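Local structure of hydrolase, isochorismatase family (Pseudomonas putida KT2440, 4H17) at residues 60-71 with 92-103. The protein probably acts as a hydrolase of the isochorismatase family. Sequence-based numbering, arbitrary orientation.
Sequences RKSGRPIIHVRH and LEPLEGEIVIEK. With SO4 (sulfate ion), chain E; SO4 (sulfate ion), chain C.
H68 and I101 illustrate how a parallel sheet shares out its backbone polar groups: in this Rossmann-like fold, strand 99-103, an outermost strand of the six-stranded sheet within its chain, pairs with strand 66-71. I66 O accepts from I99 N, H68 N donates to I99 O and H68 O accepts from I101 N, while R70 repeats the pattern, its N reaching I101 O and its O receiving K103 N. I67 and V69 bond instead to L26 and I28 of strand 24-29 and, just past its end, D30.

Just ahead of the strand, the carboxylate of E98 gathers donors. R60, at the end of helix 45-61 and extended from CG to NE (chi2 166°, chi3 172°), reaches it side-on, NE to OE2 at 2.7 Å and NH2 to OE1 at 2.9 Å, with the two planes only 20° apart. Both oxygens use their syn lone pairs for this. OE1 is also met out of the plane from opposite sides, by H68 NE2 at 2.8 Å, tilted from it, and by L95 N of the turn 95-98 at 3.0 Å, far more steeply. Three donors on one oxygen would be expected to favour the ionised carboxylate. R60 NH2 also reaches E93 O, and a water links R60 NH1 to the same carbonyl; L95 CD1 lies over the centre of the guanidinium. The H68 ring is gripped at NE2 by E98 and through ND1 by a water that donates to L92 O, while P94 CG makes a CH-pi contact 3.8 Å from the ring centroid.

At the other end, K103 NZ is satisfied by M105 O and S136 OG, and H71 donates to two sulfate ions, probably from the crystallisation liquor, ND1 to O4 of one and NE2 to O1 of the other, the latter at 2.7 Å.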
loop_
_atom_site.group_PDB
_atom_site.type_symbol
_atom_site.label_atom_id
_atom_site.label_comp_id
_atom_site.label_asym_id
_atom_site.label_seq_id
_atom_site.Cartn_x
_atom_site.Cartn_y
_atom_site.Cartn_z
ATOM N N ARG A 60 14.472 24.370 -3.499
ATOM C CA ARG A 60 15.083 25.459 -2.779
ATOM C C ARG A 60 15.230 26.685 -3.673
ATOM O O ARG A 60 14.944 27.792 -3.237
ATOM C CB ARG A 60 16.401 25.019 -2.166
ATOM C CG ARG A 60 16.185 24.019 -1.032
ATOM C CD ARG A 60 17.450 23.314 -0.638
ATOM N NE ARG A 60 17.264 22.506 0.549
ATOM C CZ ARG A 60 18.122 21.602 1.016
ATOM N NH1 ARG A 60 19.285 21.359 0.402
ATOM N NH2 ARG A 60 17.813 20.913 2.100
ATOM N N LYS A 61 15.594 26.460 -4.924
ATOM C CA LYS A 61 15.782 27.585 -5.843
ATOM C C LYS A 61 14.450 28.325 -6.058
ATOM O O LYS A 61 14.447 29.544 -6.277
ATOM C CB LYS A 61 16.396 27.109 -7.166
ATOM C CG LYS A 61 17.894 26.809 -7.089
ATOM C CD LYS A 61 18.368 26.034 -8.314
ATOM C CE LYS A 61 19.870 25.853 -8.407
ATOM N NZ LYS A 61 20.568 26.782 -9.335
ATOM N N SER A 62 13.362 27.562 -6.011
ATOM C CA SER A 62 12.003 27.995 -6.307
ATOM C C SER A 62 11.237 28.412 -5.055
ATOM O O SER A 62 10.104 28.853 -5.162
ATOM C CB SER A 62 11.251 26.830 -6.979
ATOM O OG SER A 62 11.653 26.667 -8.324
ATOM N N GLY A 63 11.834 28.262 -3.882
ATOM C CA GLY A 63 11.169 28.625 -2.620
ATOM C C GLY A 63 9.976 27.785 -2.203
ATOM O O GLY A 63 9.039 28.296 -1.564
ATOM N N ARG A 64 9.977 26.509 -2.561
ATOM C CA ARG A 64 8.849 25.624 -2.265
ATOM C C ARG A 64 8.967 25.035 -0.838
ATOM O O ARG A 64 10.058 24.900 -0.321
ATOM C CB ARG A 64 8.807 24.466 -3.254
ATOM C CG ARG A 64 8.890 24.902 -4.709
ATOM C CD ARG A 64 7.843 25.931 -5.069
ATOM N NE ARG A 64 6.525 25.488 -4.620
ATOM C CZ ARG A 64 5.531 26.289 -4.227
ATOM N NH1 ARG A 64 5.636 27.609 -4.266
ATOM N NH2 ARG A 64 4.382 25.770 -3.830
ATOM N N PRO A 65 7.822 24.657 -0.243
ATOM C CA PRO A 65 7.801 23.963 1.046
ATOM C C PRO A 65 8.419 22.616 0.914
ATOM O O PRO A 65 8.125 21.895 -0.083
ATOM C CB PRO A 65 6.303 23.869 1.367
ATOM C CG PRO A 65 5.642 24.864 0.498
ATOM C CD PRO A 65 6.456 24.859 -0.766
ATOM N N ILE A 66 9.292 22.272 1.875
ATOM C CA ILE A 66 9.980 21.014 1.837
ATOM C C ILE A 66 9.842 20.328 3.187
ATOM O O ILE A 66 10.135 20.925 4.239
ATOM C CB ILE A 66 11.488 21.204 1.547
ATOM C CG1 ILE A 66 11.690 21.925 0.203
ATOM C CG2 ILE A 66 12.242 19.883 1.630
ATOM C CD1 ILE A 66 13.087 22.487 -0.003
ATOM N N ILE A 67 9.406 19.084 3.135
ATOM C CA ILE A 67 9.166 18.255 4.346
ATOM C C ILE A 67 10.047 17.019 4.306
ATOM O O ILE A 67 10.034 16.250 3.332
ATOM C CB ILE A 67 7.727 17.798 4.424
ATOM C CG1 ILE A 67 6.801 19.004 4.531
ATOM C CG2 ILE A 67 7.591 16.797 5.559
ATOM C CD1 ILE A 67 5.319 18.699 4.356
ATOM N N HIS A 68 10.898 16.875 5.308
ATOM C CA HIS A 68 11.738 15.704 5.477
ATOM C C HIS A 68 11.138 14.804 6.567
ATOM O O HIS A 68 10.869 15.257 7.696
ATOM C CB HIS A 68 13.143 16.105 5.930
ATOM C CG HIS A 68 13.800 17.152 5.091
ATOM N ND1 HIS A 68 14.749 16.839 4.141
ATOM C CD2 HIS A 68 13.680 18.496 5.070
ATOM C CE1 HIS A 68 15.164 17.951 3.557
ATOM N NE2 HIS A 68 14.545 18.973 4.115
ATOM N N VAL A 69 10.971 13.543 6.234
ATOM C CA VAL A 69 10.488 12.533 7.159
ATOM C C VAL A 69 11.627 11.568 7.511
ATOM O O VAL A 69 12.332 11.140 6.605
ATOM C CB VAL A 69 9.305 11.773 6.513
ATOM C CG1 VAL A 69 8.839 10.661 7.406
ATOM C CG2 VAL A 69 8.150 12.715 6.159
ATOM N N ARG A 70 11.764 11.181 8.781
ATOM C CA ARG A 70 12.667 10.132 9.192
ATOM C C ARG A 70 12.000 9.201 10.178
ATOM O O ARG A 70 11.047 9.581 10.875
ATOM C CB ARG A 70 13.900 10.708 9.921
ATOM C CG ARG A 70 14.908 11.387 9.030
ATOM C CD ARG A 70 16.200 11.647 9.789
ATOM N NE ARG A 70 16.057 12.687 10.829
ATOM C CZ ARG A 70 17.100 13.240 11.484
ATOM N NH1 ARG A 70 18.333 12.818 11.300
ATOM N NH2 ARG A 70 16.880 14.213 12.366
ATOM N N HIS A 71 12.554 8.001 10.275
ATOM C CA HIS A 71 12.192 7.061 11.318
ATOM C C HIS A 71 12.555 7.595 12.689
ATOM O O HIS A 71 13.638 8.191 12.877
ATOM C CB HIS A 71 12.911 5.752 11.146
ATOM C CG HIS A 71 12.399 4.898 10.043
ATOM N ND1 HIS A 71 12.075 3.574 10.211
ATOM C CD2 HIS A 71 12.190 5.178 8.745
ATOM C CE1 HIS A 71 11.639 3.083 9.070
ATOM N NE2 HIS A 71 11.748 4.025 8.151
ATOM N N LEU A 92 21.590 15.287 1.662
ATOM C CA LEU A 92 20.152 15.332 1.753
ATOM C C LEU A 92 19.695 15.886 3.100
ATOM O O LEU A 92 18.537 15.681 3.511
ATOM C CB LEU A 92 19.545 13.949 1.461
ATOM C CG LEU A 92 19.919 13.302 0.124
ATOM C CD1 LEU A 92 19.108 12.037 -0.106
ATOM C CD2 LEU A 92 19.734 14.283 -1.026
ATOM N N GLU A 93 20.609 16.564 3.796
ATOM C CA GLU A 93 20.293 17.210 5.058
ATOM C C GLU A 93 19.305 18.386 4.877
ATOM O O GLU A 93 19.397 19.134 3.898
ATOM C CB GLU A 93 21.549 17.736 5.761
ATOM C CG GLU A 93 22.676 16.715 5.909
ATOM C CD GLU A 93 23.617 16.608 4.721
ATOM O OE1 GLU A 93 23.386 17.233 3.665
ATOM O OE2 GLU A 93 24.620 15.870 4.868
ATOM N N PRO A 94 18.417 18.605 5.866
ATOM C CA PRO A 94 17.565 19.803 5.869
ATOM C C PRO A 94 18.339 21.087 6.074
ATOM O O PRO A 94 19.442 21.079 6.692
ATOM C CB PRO A 94 16.659 19.615 7.056
ATOM C CG PRO A 94 16.694 18.177 7.393
ATOM C CD PRO A 94 18.039 17.666 6.934
ATOM N N LEU A 95 17.792 22.159 5.525
ATOM C CA LEU A 95 18.224 23.521 5.816
ATOM C C LEU A 95 17.197 24.302 6.665
ATOM O O LEU A 95 16.016 23.925 6.796
ATOM C CB LEU A 95 18.448 24.268 4.524
ATOM C CG LEU A 95 19.524 23.724 3.602
ATOM C CD1 LEU A 95 19.503 24.512 2.293
ATOM C CD2 LEU A 95 20.900 23.743 4.270
ATOM N N GLU A 96 17.664 25.390 7.255
ATOM C CA GLU A 96 16.795 26.231 8.069
ATOM C C GLU A 96 15.535 26.614 7.307
ATOM O O GLU A 96 15.627 27.013 6.174
ATOM C CB GLU A 96 17.539 27.511 8.493
ATOM C CG GLU A 96 16.776 28.384 9.478
ATOM C CD GLU A 96 17.606 29.559 9.954
ATOM O OE1 GLU A 96 18.592 29.307 10.688
ATOM O OE2 GLU A 96 17.295 30.708 9.573
ATOM N N GLY A 97 14.369 26.503 7.956
ATOM C CA GLY A 97 13.085 26.817 7.331
ATOM C C GLY A 97 12.338 25.611 6.786
ATOM O O GLY A 97 11.153 25.716 6.396
ATOM N N GLU A 98 13.035 24.483 6.685
ATOM C CA GLU A 98 12.440 23.269 6.188
ATOM C C GLU A 98 11.855 22.459 7.310
ATOM O O GLU A 98 12.294 22.533 8.434
ATOM C CB GLU A 98 13.440 22.493 5.374
ATOM C CG GLU A 98 13.923 23.313 4.182
ATOM C CD GLU A 98 15.012 22.670 3.359
ATOM O OE1 GLU A 98 15.485 21.555 3.708
ATOM O OE2 GLU A 98 15.414 23.317 2.370
ATOM N N ILE A 99 10.795 21.754 6.994
ATOM C CA ILE A 99 10.058 20.967 7.995
ATOM C C ILE A 99 10.693 19.576 8.137
ATOM O O ILE A 99 11.058 18.940 7.144
ATOM C CB ILE A 99 8.605 20.861 7.553
ATOM C CG1 ILE A 99 7.976 22.242 7.587
ATOM C CG2 ILE A 99 7.848 19.820 8.320
ATOM C CD1 ILE A 99 6.829 22.389 6.654
ATOM N N VAL A 100 10.800 19.088 9.381
ATOM C CA VAL A 100 11.407 17.782 9.648
ATOM C C VAL A 100 10.578 17.045 10.677
ATOM O O VAL A 100 10.330 17.569 11.760
ATOM C CB VAL A 100 12.876 17.903 10.143
ATOM C CG1 VAL A 100 13.541 16.535 10.220
ATOM C CG2 VAL A 100 13.722 18.757 9.228
ATOM N N ILE A 101 10.135 15.856 10.318
ATOM C CA ILE A 101 9.400 15.033 11.242
ATOM C C ILE A 101 9.977 13.658 11.432
ATOM O O ILE A 101 10.708 13.099 10.571
ATOM C CB ILE A 101 7.928 14.929 10.830
ATOM C CG1 ILE A 101 7.787 14.321 9.433
ATOM C CG2 ILE A 101 7.248 16.309 10.902
ATOM C CD1 ILE A 101 6.360 13.989 9.097
ATOM N N GLU A 102 9.637 13.135 12.605
ATOM C CA GLU A 102 9.993 11.771 12.990
ATOM C C GLU A 102 8.745 10.957 13.147
ATOM O O GLU A 102 7.761 11.404 13.769
ATOM C CB GLU A 102 10.699 11.716 14.345
ATOM C CG GLU A 102 11.698 12.792 14.635
ATOM C CD GLU A 102 12.600 12.402 15.800
ATOM O OE1 GLU A 102 13.509 11.572 15.611
ATOM O OE2 GLU A 102 12.363 12.910 16.912
ATOM N N LYS A 103 8.766 9.768 12.568
ATOM C CA LYS A 103 7.577 8.916 12.542
ATOM C C LYS A 103 7.845 7.480 13.041
ATOM O O LYS A 103 8.979 6.939 12.885
ATOM C CB LYS A 103 7.030 8.879 11.117
ATOM C CG LYS A 103 7.907 8.083 10.167
ATOM C CD LYS A 103 7.282 7.950 8.788
ATOM C CE LYS A 103 8.064 6.977 7.940
ATOM N NZ LYS A 103 8.017 5.568 8.366
HETATM S S SO4 E . 11.344 2.606 13.447
HETATM O O1 SO4 E . 10.390 1.814 12.588
HETATM O O2 SO4 E . 11.556 1.781 14.680
HETATM O O3 SO4 E . 10.939 3.957 13.643
HETATM O O4 SO4 E . 12.635 2.511 12.718
HETATM S S SO4 C . 10.510 1.685 5.369
HETATM O O1 SO4 C . 10.274 2.863 6.232
HETATM O O2 SO4 C . 9.961 1.886 4.052
HETATM O O3 SO4 C . 9.790 0.543 5.982
HETATM O O4 SO4 C . 11.927 1.282 5.338
HETATM O O HOH W 1 20.848 19.265 1.616
HETATM O O HOH W 2 9.580 24.407 4.070
HETATM O O HOH W 3 15.973 14.493 3.401
HETATM O O HOH W 4 13.676 13.529 11.848
#